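Local coordinates for redox-sensing transcriptional repressor rex (PDB 3WGH), which probably represses transcription in response to the cellular NADH/NAD(+) balance, acting as a homodimer that binds DNA and nicotinamide adenine dinucleotide, at residues 21-26 against 70-75; 82-87 against 109-114. One frame throughout, in Å; residues are numbered along the deposited sequence.

Overall arrangement
Interaction 1 joins two helices of the N-terminal DNA-binding part, 9-26 and 68-78, whereas interaction 2 joins neighbouring parallel strands, 85-90 and 110-117, of the nucleotide-binding domain. The contacts hold no element in common, but helix 68-78 and strand 85-90 follow each other in the chain; their centres lie 22 Å apart and their nearest atoms about 7 Å. Each mixes buried and more exposed residues. In interaction 1 side chains do the work: leucines mesh inside and one phenol-carboxylate bond closes the outer part. Interaction 2 depends chiefly on backbone hydrogen bonds, with aromatic rings on one sheet face and asparagines and a lysine on the other.

Interaction 1. Residues 21-26 against 70-75; sequences YLEELL and ELYNNL. With ZN (zinc ion), chain F.
Leu-22 of helix 9-26 packs on Leu-71, Tyr-72 and Leu-75 of helix 68-78, and Leu-26 on Tyr-72, while Glu-23 reaches the phenol of Tyr-72. The axes of segments 21-26 and 70-75 approach to 9.3 Å and run roughly antiparallel, at 140° between their N-to-C directions. Packing is tightest at Leu-22: its CD1 lies 3.4 Å from Leu-75 CD1, closer than usual van der Waals contact, and 3.7 Å from Leu-71 CD2. The Leu-22 and Leu-75 side chains meet nearly at a right angle. Leu-53 of helix 46-54 also packs on Leu-71 and Leu-75, extending this apolar side, where Leu-22 and Leu-75 are buried.

Tyr-72 spans the change from apolar to polar. With CG anti to the backbone N (chi1 179°), the ring lies against helix 9-26, where Leu-26 CD2 comes obliquely within 3.5 Å of Tyr-72 CD2. The phenol donates to Glu-23, OH to OE2 being 2.7 Å, and this acceptor sits at the ring edge and uses its anti lone pair. The carboxylate is turned 53° from the ring plane. Stacking by His-19 further confines the ring. A phenylalanine in its place would probably leave Glu-23 OE2 without its phenolic donor and the carboxylate freer to turn.

The looser, partly exposed side is polar. Next to Glu-23, Glu-24 takes no part in the helix packing; its OE1 binds a zinc ion at 2.2 Å, and two waters occupy further coordination positions. Asp-181, also a ligand of this zinc site, approaches from the second subunit, so the metal lies at the dimer interface. Segment 21-26 belongs to the predicted helix-turn-helix region, and this leucine-lined crossing is consistent with the helical core of a winged-helix-like DNA-binding domain.

Interaction 2. Residues 82-87 against 109-114; sequences DKTYNT and GFNLKG
Tyr-85, Asn-86 and Thr-87 pair in parallel with Phe-110, Asn-111 and Leu-112, joining the first two strands of the Rossmann-type domain; helices 94-100 and 103-107 lie between them in sequence. Four backbone bonds define the register: Tyr-85 N to Gly-109 O, Asn-111 N to Tyr-85 O, Thr-87 N to Asn-111 O, and Lys-113 N to Thr-87 O, all 2.8 to 2.9 Å between N and O. Gly-109, the first non-helical residue after the preceding helix, completes a Schellman motif. A CB there would clash with Lys-83 O, and at its backbone angles (phi 112°) would also press on the carbonyl O of the residue before.

Among apolar contacts, the Tyr-85 and Phe-110 side chains run side by side, with ring planes 26° apart but slid so that they barely overlap. Tyr-85 CD2 lies above the rim of one Phe-110 face, 3.9 Å from CE2. Ser-203 of the second subunit packs on both residues, and Tyr-85 OH bonds to Gly-80 O.

Polar groups occupy the other face. Lys-113, bent along its chain, crosses Asn-86 with CG 3.9 Å from Asn-86 CB. One water donates to both Asn-86 OD1 and Asn-111 OD1, each oxygen 2.9 Å from it.

Interaction 1. Residues 21-26 against 70-75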
loop_
_atom_site.group_PDB
_atom_site.type_symbol
_atom_site.label_atom_id
_atom_site.label_comp_id
_atom_site.label_asym_id
_atom_site.label_seq_id
_atom_site.Cartn_x
_atom_site.Cartn_y
_atom_site.Cartn_z
ATOM N N TYR B 21 5.083 12.977 -6.493
ATOM C CA TYR B 21 5.118 13.538 -7.813
ATOM C C TYR B 21 5.988 14.827 -7.878
ATOM O O TYR B 21 6.781 15.018 -8.809
ATOM C CB TYR B 21 3.691 13.711 -8.339
ATOM C CG TYR B 21 3.640 14.192 -9.747
ATOM C CD1 TYR B 21 4.272 13.482 -10.779
ATOM C CD2 TYR B 21 2.984 15.379 -10.069
ATOM C CE1 TYR B 21 4.258 13.959 -12.102
ATOM C CE2 TYR B 21 2.957 15.848 -11.387
ATOM C CZ TYR B 21 3.602 15.140 -12.393
ATOM O OH TYR B 21 3.561 15.617 -13.694
ATOM N N LEU B 22 5.916 15.680 -6.867
ATOM C CA LEU B 22 6.784 16.876 -6.856
ATOM C C LEU B 22 8.270 16.560 -6.676
ATOM O O LEU B 22 9.153 17.278 -7.192
ATOM C CB LEU B 22 6.310 17.894 -5.815
ATOM C CG LEU B 22 5.066 18.567 -6.408
ATOM C CD1 LEU B 22 4.096 18.865 -5.314
ATOM C CD2 LEU B 22 5.392 19.850 -7.207
ATOM N N GLU B 23 8.540 15.486 -5.946
ATOM C CA GLU B 23 9.876 14.969 -5.808
ATOM C C GLU B 23 10.429 14.550 -7.166
ATOM O O GLU B 23 11.602 14.775 -7.435
ATOM C CB GLU B 23 9.847 13.757 -4.871
ATOM C CG GLU B 23 11.185 13.330 -4.329
ATOM C CD GLU B 23 11.022 12.503 -3.041
ATOM O OE1 GLU B 23 10.582 11.344 -3.137
ATOM O OE2 GLU B 23 11.288 13.020 -1.932
ATOM N N GLU B 24 9.594 13.897 -7.978
ATOM C CA GLU B 24 9.965 13.449 -9.316
ATOM C C GLU B 24 10.265 14.630 -10.249
ATOM O O GLU B 24 11.209 14.557 -11.018
ATOM C CB GLU B 24 8.913 12.495 -9.924
ATOM C CG GLU B 24 9.498 11.502 -10.988
ATOM C CD GLU B 24 8.457 10.884 -11.986
ATOM O OE1 GLU B 24 7.778 9.845 -11.685
ATOM O OE2 GLU B 24 8.382 11.406 -13.128
ATOM N N LEU B 25 9.466 15.698 -10.177
ATOM C CA LEU B 25 9.757 16.962 -10.872
ATOM C C LEU B 25 11.000 17.714 -10.358
ATOM O O LEU B 25 11.806 18.211 -11.149
ATOM C CB LEU B 25 8.546 17.908 -10.854
ATOM C CG LEU B 25 7.231 17.423 -11.458
ATOM C CD1 LEU B 25 6.072 18.364 -11.098
ATOM C CD2 LEU B 25 7.319 17.221 -12.972
ATOM N N LEU B 26 11.141 17.840 -9.044
ATOM C CA LEU B 26 12.326 18.485 -8.491
ATOM C C LEU B 26 13.625 17.765 -8.921
ATOM O O LEU B 26 14.671 18.399 -9.087
ATOM C CB LEU B 26 12.219 18.616 -6.961
ATOM C CG LEU B 26 13.321 19.272 -6.108
ATOM C CD1 LEU B 26 13.967 20.539 -6.708
ATOM C CD2 LEU B 26 12.774 19.575 -4.730
ATOM N N GLU B 70 9.427 24.977 -3.949
ATOM C CA GLU B 70 8.653 25.502 -2.820
ATOM C C GLU B 70 7.445 24.625 -2.435
ATOM O O GLU B 70 7.116 24.546 -1.272
ATOM C CB GLU B 70 8.131 26.921 -3.080
ATOM C CG GLU B 70 9.081 28.056 -2.690
ATOM C CD GLU B 70 8.587 28.870 -1.481
ATOM O OE1 GLU B 70 7.418 29.344 -1.511
ATOM O OE2 GLU B 70 9.373 29.039 -0.505
ATOM N N LEU B 71 6.708 24.109 -3.412
ATOM C CA LEU B 71 5.549 23.275 -3.073
ATOM C C LEU B 71 6.090 21.980 -2.430
ATOM O O LEU B 71 5.653 21.582 -1.354
ATOM C CB LEU B 71 4.661 22.988 -4.288
ATOM C CG LEU B 71 3.298 22.295 -4.015
ATOM C CD1 LEU B 71 2.495 23.019 -2.956
ATOM C CD2 LEU B 71 2.444 22.194 -5.278
ATOM N N TYR B 72 7.104 21.386 -3.057
ATOM C CA TYR B 72 7.762 20.247 -2.476
ATOM C C TYR B 72 8.110 20.505 -1.018
ATOM O O TYR B 72 7.718 19.725 -0.141
ATOM C CB TYR B 72 9.007 19.818 -3.260
ATOM C CG TYR B 72 9.722 18.625 -2.626
ATOM C CD1 TYR B 72 9.176 17.337 -2.695
ATOM C CD2 TYR B 72 10.911 18.802 -1.915
ATOM C CE1 TYR B 72 9.838 16.242 -2.104
ATOM C CE2 TYR B 72 11.582 17.726 -1.330
ATOM C CZ TYR B 72 11.042 16.467 -1.424
ATOM O OH TYR B 72 11.727 15.434 -0.846
ATOM N N ASN B 73 8.841 21.586 -0.751
ATOM C CA ASN B 73 9.303 21.864 0.597
ATOM C C ASN B 73 8.151 22.065 1.562
ATOM O O ASN B 73 8.172 21.580 2.690
ATOM C CB ASN B 73 10.238 23.092 0.619
ATOM C CG ASN B 73 11.607 22.808 -0.031
ATOM O OD1 ASN B 73 11.974 21.660 -0.243
ATOM N ND2 ASN B 73 12.357 23.866 -0.346
ATOM N N ASN B 74 7.145 22.794 1.134
ATOM C CA ASN B 74 5.966 22.911 1.965
ATOM C C ASN B 74 5.229 21.568 2.237
ATOM O O ASN B 74 4.775 21.340 3.341
ATOM C CB ASN B 74 5.038 23.966 1.371
ATOM C CG ASN B 74 5.523 25.372 1.694
ATOM O OD1 ASN B 74 5.810 25.674 2.850
ATOM N ND2 ASN B 74 5.680 26.209 0.673
ATOM N N LEU B 75 5.166 20.673 1.262
ATOM C CA LEU B 75 4.515 19.390 1.501
ATOM C C LEU B 75 5.327 18.516 2.472
ATOM O O LEU B 75 4.740 17.782 3.289
ATOM C CB LEU B 75 4.258 18.673 0.182
ATOM C CG LEU B 75 3.058 19.186 -0.630
ATOM C CD1 LEU B 75 3.156 18.648 -2.040
ATOM C CD2 LEU B 75 1.712 18.730 0.012
HETATM ZN ZN ZN F . 6.492 8.296 -10.880
HETATM O O HOH W 1 5.124 8.638 -12.069
HETATM O O HOH W 2 5.804 8.811 -9.182
#

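Interaction 2. Residues 82-87 against 109-114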
loop_
_atom_site.group_PDB
_atom_site.type_symbol
_atom_site.label_atom_id
_atom_site.label_comp_id
_atom_site.label_asym_id
_atom_site.label_seq_id
_atom_site.Cartn_x
_atom_site.Cartn_y
_atom_site.Cartn_z
ATOM N N ASP B 82 9.903 16.847 8.371
ATOM C CA ASP B 82 11.060 17.575 8.909
ATOM C C ASP B 82 11.341 17.176 10.362
ATOM O O ASP B 82 12.101 17.845 11.041
ATOM C CB ASP B 82 10.815 19.087 8.839
ATOM C CG ASP B 82 9.529 19.517 9.553
ATOM O OD1 ASP B 82 8.508 18.758 9.587
ATOM O OD2 ASP B 82 9.511 20.657 10.049
ATOM N N LYS B 83 10.670 16.141 10.853
ATOM C CA LYS B 83 10.779 15.769 12.252
ATOM C C LYS B 83 11.310 14.358 12.226
ATOM O O LYS B 83 11.453 13.803 11.163
ATOM C CB LYS B 83 9.408 15.818 12.941
ATOM C CG LYS B 83 8.728 17.195 12.826
ATOM C CD LYS B 83 8.357 17.779 14.185
ATOM C CE LYS B 83 8.136 19.275 14.120
ATOM N NZ LYS B 83 7.039 19.678 13.194
ATOM N N THR B 84 11.664 13.827 13.385
ATOM C CA THR B 84 12.170 12.463 13.532
ATOM C C THR B 84 11.118 11.680 14.272
ATOM O O THR B 84 10.510 12.212 15.209
ATOM C CB THR B 84 13.438 12.443 14.395
ATOM O OG1 THR B 84 14.540 12.877 13.598
ATOM C CG2 THR B 84 13.728 11.043 14.917
ATOM N N TYR B 85 10.898 10.435 13.856
ATOM C CA TYR B 85 10.007 9.536 14.579
ATOM C C TYR B 85 10.843 8.347 14.982
ATOM O O TYR B 85 11.563 7.802 14.155
ATOM C CB TYR B 85 8.825 9.104 13.664
ATOM C CG TYR B 85 8.145 10.330 13.167
ATOM C CD1 TYR B 85 7.184 10.964 13.951
ATOM C CD2 TYR B 85 8.590 10.975 12.006
ATOM C CE1 TYR B 85 6.600 12.179 13.533
ATOM C CE2 TYR B 85 8.010 12.159 11.590
ATOM C CZ TYR B 85 7.043 12.770 12.381
ATOM O OH TYR B 85 6.515 13.993 11.999
ATOM N N ASN B 86 10.802 7.979 16.242
ATOM C CA ASN B 86 11.423 6.736 16.665
ATOM C C ASN B 86 10.478 5.578 16.437
ATOM O O ASN B 86 9.352 5.580 16.969
ATOM C CB ASN B 86 11.833 6.815 18.139
ATOM C CG ASN B 86 12.920 7.871 18.391
ATOM O OD1 ASN B 86 13.765 8.168 17.524
ATOM N ND2 ASN B 86 12.909 8.421 19.596
ATOM N N THR B 87 10.911 4.637 15.597
ATOM C CA THR B 87 10.111 3.449 15.244
ATOM C C THR B 87 10.664 2.133 15.743
ATOM O O THR B 87 11.895 1.979 15.947
ATOM C CB THR B 87 9.868 3.348 13.696
ATOM O OG1 THR B 87 11.044 2.855 13.042
ATOM C CG2 THR B 87 9.587 4.727 13.128
ATOM N N GLY B 109 13.004 10.472 7.900
ATOM C CA GLY B 109 12.859 10.806 9.343
ATOM C C GLY B 109 12.448 9.662 10.275
ATOM O O GLY B 109 12.346 9.826 11.475
ATOM N N PHE B 110 12.214 8.487 9.714
ATOM C CA PHE B 110 11.731 7.362 10.482
ATOM C C PHE B 110 12.922 6.526 10.974
ATOM O O PHE B 110 13.461 5.689 10.273
ATOM C CB PHE B 110 10.717 6.540 9.657
ATOM C CG PHE B 110 9.473 7.330 9.249
ATOM C CD1 PHE B 110 9.458 8.070 8.082
ATOM C CD2 PHE B 110 8.370 7.370 10.078
ATOM C CE1 PHE B 110 8.331 8.855 7.745
ATOM C CE2 PHE B 110 7.221 8.063 9.749
ATOM C CZ PHE B 110 7.186 8.832 8.567
ATOM N N ASN B 111 13.320 6.755 12.202
ATOM C CA ASN B 111 14.505 6.137 12.719
ATOM C C ASN B 111 14.214 4.833 13.381
ATOM O O ASN B 111 13.575 4.814 14.414
ATOM C CB ASN B 111 15.138 7.067 13.733
ATOM C CG ASN B 111 15.573 8.352 13.117
ATOM O OD1 ASN B 111 15.421 9.411 13.724
ATOM N ND2 ASN B 111 16.093 8.288 11.882
ATOM N N LEU B 112 14.692 3.757 12.787
ATOM C CA LEU B 112 14.477 2.395 13.321
ATOM C C LEU B 112 15.359 2.125 14.530
ATOM O O LEU B 112 16.590 2.066 14.424
ATOM C CB LEU B 112 14.699 1.331 12.257
ATOM C CG LEU B 112 14.509 -0.152 12.692
ATOM C CD1 LEU B 112 13.044 -0.411 13.031
ATOM C CD2 LEU B 112 14.906 -1.081 11.549
ATOM N N LYS B 113 14.711 1.959 15.667
ATOM C CA LYS B 113 15.417 1.850 16.928
ATOM C C LYS B 113 15.538 0.403 17.419
ATOM O O LYS B 113 16.449 0.086 18.156
ATOM C CB LYS B 113 14.776 2.720 18.012
ATOM C CG LYS B 113 14.794 4.228 17.773
ATOM C CD LYS B 113 16.163 4.851 17.944
ATOM C CE LYS B 113 16.446 5.103 19.439
ATOM N NZ LYS B 113 15.307 5.841 20.168
ATOM N N GLY B 114 14.594 -0.466 17.064
ATOM C CA GLY B 114 14.742 -1.856 17.454
ATOM C C GLY B 114 13.776 -2.750 16.688
ATOM O O GLY B 114 12.815 -2.248 16.060
HETATM O O HOH W 3 16.252 9.209 16.467
HETATM O O HOH W 4 11.793 2.749 9.845
#